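Local coordinates for protein Phi class glutathione transferase GSTF1 (Populus tremula x Populus tremuloides, PDB 4RI6) that probably conjugates glutathione to electrophilic organic halides, releasing the halide ion, as a Phi class glutathione transferase of poplar, at residues Ser17-Glu25 with Arg202-Arg212. Residues are numbered along the deposited sequence; the frame is centred on the assembly and turned at random. Where two conformers were deposited one is given.
Sequences SRVLATLIE and RESWKKVLEMR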
loop_
_atom_site.group_PDB
_atom_site.type_symbol
_atom_site.label_atom_id
_atom_site.label_comp_id
_atom_site.label_asym_id
_atom_site.label_seq_id
_atom_site.Cartn_x
_atom_site.Cartn_y
_atom_site.Cartn_z
ATOM N N SER A 17 9.005 -9.567 -9.297
ATOM C CA SER A 17 10.386 -9.393 -8.847
ATOM C C SER A 17 10.477 -9.102 -7.353
ATOM O O SER A 17 11.385 -9.577 -6.671
ATOM C CB SER A 17 11.069 -8.262 -9.637
ATOM O OG SER A 17 11.365 -8.687 -10.958
ATOM N N ARG A 18 9.535 -8.318 -6.853
ATOM C CA ARG A 18 9.449 -8.031 -5.431
ATOM C C ARG A 18 9.295 -9.326 -4.645
ATOM O O ARG A 18 9.972 -9.546 -3.645
ATOM C CB ARG A 18 8.282 -7.082 -5.153
ATOM C CG ARG A 18 8.086 -6.756 -3.687
ATOM C CD ARG A 18 6.914 -5.788 -3.443
ATOM N NE ARG A 18 7.263 -4.509 -4.027
ATOM C CZ ARG A 18 6.819 -4.030 -5.178
ATOM N NH1 ARG A 18 5.916 -4.683 -5.903
ATOM N NH2 ARG A 18 7.295 -2.877 -5.601
ATOM N N VAL A 19 8.420 -10.203 -5.109
ATOM C CA VAL A 19 8.214 -11.456 -4.404
ATOM C C VAL A 19 9.442 -12.370 -4.507
ATOM O O VAL A 19 9.848 -12.992 -3.518
ATOM C CB VAL A 19 6.947 -12.173 -4.929
ATOM C CG1 VAL A 19 6.829 -13.572 -4.365
ATOM C CG2 VAL A 19 5.718 -11.372 -4.576
ATOM N N LEU A 20 10.033 -12.453 -5.696
ATOM C CA LEU A 20 11.187 -13.315 -5.901
ATOM C C LEU A 20 12.343 -12.908 -5.018
ATOM O O LEU A 20 13.011 -13.755 -4.426
ATOM C CB LEU A 20 11.631 -13.305 -7.368
ATOM C CG LEU A 20 10.656 -13.910 -8.372
ATOM C CD1 LEU A 20 11.215 -13.817 -9.774
ATOM C CD2 LEU A 20 10.387 -15.367 -8.043
ATOM N N ALA A 21 12.597 -11.608 -4.934
ATOM C CA ALA A 21 13.692 -11.128 -4.120
ATOM C C ALA A 21 13.454 -11.496 -2.660
ATOM O O ALA A 21 14.395 -11.865 -1.946
ATOM C CB ALA A 21 13.856 -9.628 -4.281
ATOM N N THR A 22 12.200 -11.400 -2.219
ATOM C CA THR A 22 11.850 -11.758 -0.853
ATOM C C THR A 22 12.051 -13.242 -0.579
ATOM O O THR A 22 12.643 -13.608 0.433
ATOM C CB THR A 22 10.395 -11.351 -0.554
ATOM O OG1 THR A 22 10.279 -9.935 -0.743
ATOM C CG2 THR A 22 9.989 -11.728 0.874
ATOM N N LEU A 23 11.580 -14.091 -1.486
ATOM C CA LEU A 23 11.765 -15.524 -1.338
ATOM C C LEU A 23 13.242 -15.855 -1.198
ATOM O O LEU A 23 13.630 -16.674 -0.376
ATOM C CB LEU A 23 11.156 -16.264 -2.528
ATOM C CG LEU A 23 9.628 -16.244 -2.556
ATOM C CD1 LEU A 23 9.115 -16.626 -3.918
ATOM C CD2 LEU A 23 9.097 -17.194 -1.507
ATOM N N ILE A 24 14.072 -15.203 -2.003
ATOM C CA ILE A 24 15.499 -15.511 -2.016
ATOM C C ILE A 24 16.172 -15.023 -0.723
ATOM O O ILE A 24 16.955 -15.754 -0.119
ATOM C CB ILE A 24 16.175 -14.902 -3.246
ATOM C CG1 ILE A 24 15.676 -15.606 -4.512
ATOM C CG2 ILE A 24 17.685 -15.044 -3.141
ATOM C CD1 ILE A 24 15.978 -14.865 -5.809
ATOM N N GLU A 25 15.837 -13.809 -0.283
ATOM C CA GLU A 25 16.291 -13.323 1.011
ATOM C C GLU A 25 15.885 -14.260 2.129
ATOM O O GLU A 25 16.648 -14.475 3.073
ATOM C CB GLU A 25 15.726 -11.928 1.288
ATOM C CG GLU A 25 16.366 -10.814 0.459
ATOM C CD GLU A 25 17.728 -10.340 0.980
ATOM O OE1 GLU A 25 18.027 -10.515 2.180
ATOM O OE2 GLU A 25 18.491 -9.765 0.175
ATOM N N ARG A 202 22.898 -6.378 -3.812
ATOM C CA ARG A 202 22.648 -7.579 -3.028
ATOM C C ARG A 202 22.547 -8.797 -3.943
ATOM O O ARG A 202 22.024 -8.704 -5.052
ATOM C CB ARG A 202 21.375 -7.427 -2.217
ATOM C CG ARG A 202 21.489 -6.330 -1.203
ATOM C CD ARG A 202 20.237 -6.260 -0.362
ATOM N NE ARG A 202 20.071 -7.397 0.545
ATOM C CZ ARG A 202 20.630 -7.488 1.744
ATOM N NH1 ARG A 202 21.464 -6.543 2.157
ATOM N NH2 ARG A 202 20.373 -8.528 2.521
ATOM N N GLU A 203 23.036 -9.942 -3.474
ATOM C CA GLU A 203 23.018 -11.149 -4.279
ATOM C C GLU A 203 21.588 -11.547 -4.623
ATOM O O GLU A 203 21.346 -12.036 -5.714
ATOM C CB GLU A 203 23.735 -12.297 -3.558
ATOM C CG GLU A 203 25.256 -12.126 -3.430
ATOM C CD GLU A 203 25.960 -12.050 -4.775
ATOM O OE1 GLU A 203 25.417 -12.577 -5.778
ATOM O OE2 GLU A 203 27.053 -11.442 -4.829
ATOM N N SER A 204 20.640 -11.300 -3.717
ATOM C CA SER A 204 19.250 -11.675 -3.982
ATOM C C SER A 204 18.761 -10.941 -5.214
ATOM O O SER A 204 18.150 -11.533 -6.112
ATOM C CB SER A 204 18.337 -11.365 -2.793
ATOM O OG SER A 204 18.352 -9.972 -2.490
ATOM N N TRP A 205 19.050 -9.646 -5.278
ATOM C CA TRP A 205 18.592 -8.853 -6.397
ATOM C C TRP A 205 19.342 -9.221 -7.680
ATOM O O TRP A 205 18.740 -9.282 -8.757
ATOM C CB TRP A 205 18.712 -7.356 -6.095
ATOM C CG TRP A 205 18.049 -6.521 -7.168
ATOM C CD1 TRP A 205 18.659 -5.631 -7.989
ATOM C CD2 TRP A 205 16.669 -6.552 -7.558
ATOM N NE1 TRP A 205 17.746 -5.073 -8.848
ATOM C CE2 TRP A 205 16.516 -5.639 -8.616
ATOM C CE3 TRP A 205 15.546 -7.264 -7.110
ATOM C CZ2 TRP A 205 15.290 -5.420 -9.244
ATOM C CZ3 TRP A 205 14.330 -7.022 -7.723
ATOM C CH2 TRP A 205 14.216 -6.121 -8.777
ATOM N N LYS A 206 20.636 -9.491 -7.578
ATOM C CA LYS A 206 21.384 -9.956 -8.740
ATOM C C LYS A 206 20.799 -11.256 -9.292
ATOM O O LYS A 206 20.750 -11.449 -10.511
ATOM C CB LYS A 206 22.854 -10.163 -8.388
ATOM C CG LYS A 206 23.581 -8.898 -8.051
ATOM C CD LYS A 206 24.979 -9.258 -7.633
ATOM C CE LYS A 206 25.848 -8.081 -7.466
ATOM N NZ LYS A 206 27.193 -8.599 -7.083
ATOM N N LYS A 207 20.345 -12.135 -8.403
ATOM C CA LYS A 207 19.782 -13.404 -8.849
ATOM C C LYS A 207 18.460 -13.176 -9.575
ATOM O O LYS A 207 18.195 -13.822 -10.578
ATOM C CB LYS A 207 19.609 -14.365 -7.675
ATOM C CG LYS A 207 20.933 -14.851 -7.132
ATOM C CD LYS A 207 20.814 -15.877 -6.029
ATOM C CE LYS A 207 22.188 -16.266 -5.508
ATOM N NZ LYS A 207 22.176 -17.591 -4.837
ATOM N N VAL A 208 17.654 -12.238 -9.094
ATOM C CA VAL A 208 16.419 -11.932 -9.772
ATOM C C VAL A 208 16.693 -11.398 -11.176
ATOM O O VAL A 208 16.059 -11.824 -12.138
ATOM C CB VAL A 208 15.580 -10.908 -8.976
ATOM C CG1 VAL A 208 14.371 -10.447 -9.793
ATOM C CG2 VAL A 208 15.131 -11.504 -7.629
ATOM N N LEU A 209 17.619 -10.457 -11.307
ATOM C CA LEU A 209 17.938 -9.915 -12.621
ATOM C C LEU A 209 18.458 -10.999 -13.565
ATOM O O LEU A 209 18.161 -10.994 -14.764
ATOM C CB LEU A 209 18.963 -8.798 -12.503
ATOM C CG LEU A 209 18.490 -7.542 -11.797
ATOM C CD1 LEU A 209 19.626 -6.559 -11.734
ATOM C CD2 LEU A 209 17.297 -6.920 -12.502
ATOM N N GLU A 210 19.220 -11.944 -13.047
ATOM C CA GLU A 210 19.698 -13.001 -13.929
ATOM C C GLU A 210 18.542 -13.922 -14.324
ATOM O O GLU A 210 18.475 -14.378 -15.468
ATOM C CB GLU A 210 20.828 -13.801 -13.281
ATOM C CG GLU A 210 21.478 -14.847 -14.218
ATOM C CD GLU A 210 22.160 -14.260 -15.475
ATOM O OE1 GLU A 210 22.516 -13.052 -15.505
ATOM O OE2 GLU A 210 22.347 -15.031 -16.447
ATOM N N MET A 211 17.619 -14.167 -13.398
ATOM C CA MET A 211 16.457 -14.997 -13.724
ATOM C C MET A 211 15.721 -14.362 -14.882
ATOM O O MET A 211 15.266 -15.046 -15.798
ATOM C CB MET A 211 15.497 -15.155 -12.552
ATOM C CG MET A 211 15.983 -16.033 -11.423
ATOM S SD MET A 211 14.833 -16.002 -10.032
ATOM C CE MET A 211 13.446 -16.875 -10.750
ATOM N N ARG A 212 15.627 -13.042 -14.834
ATOM C CA ARG A 212 14.897 -12.295 -15.829
ATOM C C ARG A 212 15.614 -12.330 -17.166
ATOM O O ARG A 212 15.002 -12.527 -18.224
ATOM C CB ARG A 212 14.712 -10.860 -15.329
ATOM C CG ARG A 212 13.760 -10.039 -16.116
ATOM C CD ARG A 212 13.915 -8.596 -15.745
ATOM N NE ARG A 212 13.337 -8.276 -14.443
ATOM C CZ ARG A 212 13.531 -7.113 -13.844
ATOM N NH1 ARG A 212 14.309 -6.205 -14.425
ATOM N NH2 ARG A 212 12.967 -6.863 -12.672
HETATM O O HOH W 1 20.984 -10.765 -0.803
#
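Two bends bring Glu-25 and Arg-202 together: the glutamate chain folds at chi2 (-79°), the arginine chain at chi3 (70°), and the two side chains cross at about a right angle. The guanidinium then meets the carboxylate side-on. Arg-202 NE donates to Glu-25 OE2 at 2.9 Å. Arg-202 NH2 reaches Glu-25 OE1 at 3.1 Å; both come from the syn side, NE well tilted out of the carboxylate plane. Ser-204 OG donates to Glu-25 OE2 at 2.7 Å from the anti side, and a water that donates to OE2 also accepts from the backbone N of Ser-204, tying the carboxylate to the first turn of helix 203-214. OE1 has a further donor in Asn-85 ND2. With an alanine here instead of the glutamate, the Arg-202 guanidinium would probably lose its counter-charge and the Ser-204 hydroxyl its acceptor. In the glutathione transferase fold these bonds join helix 14-25, the first helix of the thioredoxin-like domain, to the C-terminal helix 203-214, the segment axes crossing at 132° and 8.8 Å apart. Between the polar ends Val-208 is a knob in the hole formed by Ser-17, Leu-20, Ala-21 and Ile-24, its CG2 lying 4.0 Å from Ala-21 CB. Ala-21 CB also meets the edge of the Trp-205 ring, whose NE1 bonds to Asp-174. Toward the glutathione site, Arg-212 NH2 donates to Ser-17 OG at 3.0 Å, nearly straight and in the guanidinium plane; Ser-17 OG also bonds to the backbone O of Ser-13, a glutathione-binding residue, and Arg-212 NE to Pro-11 O.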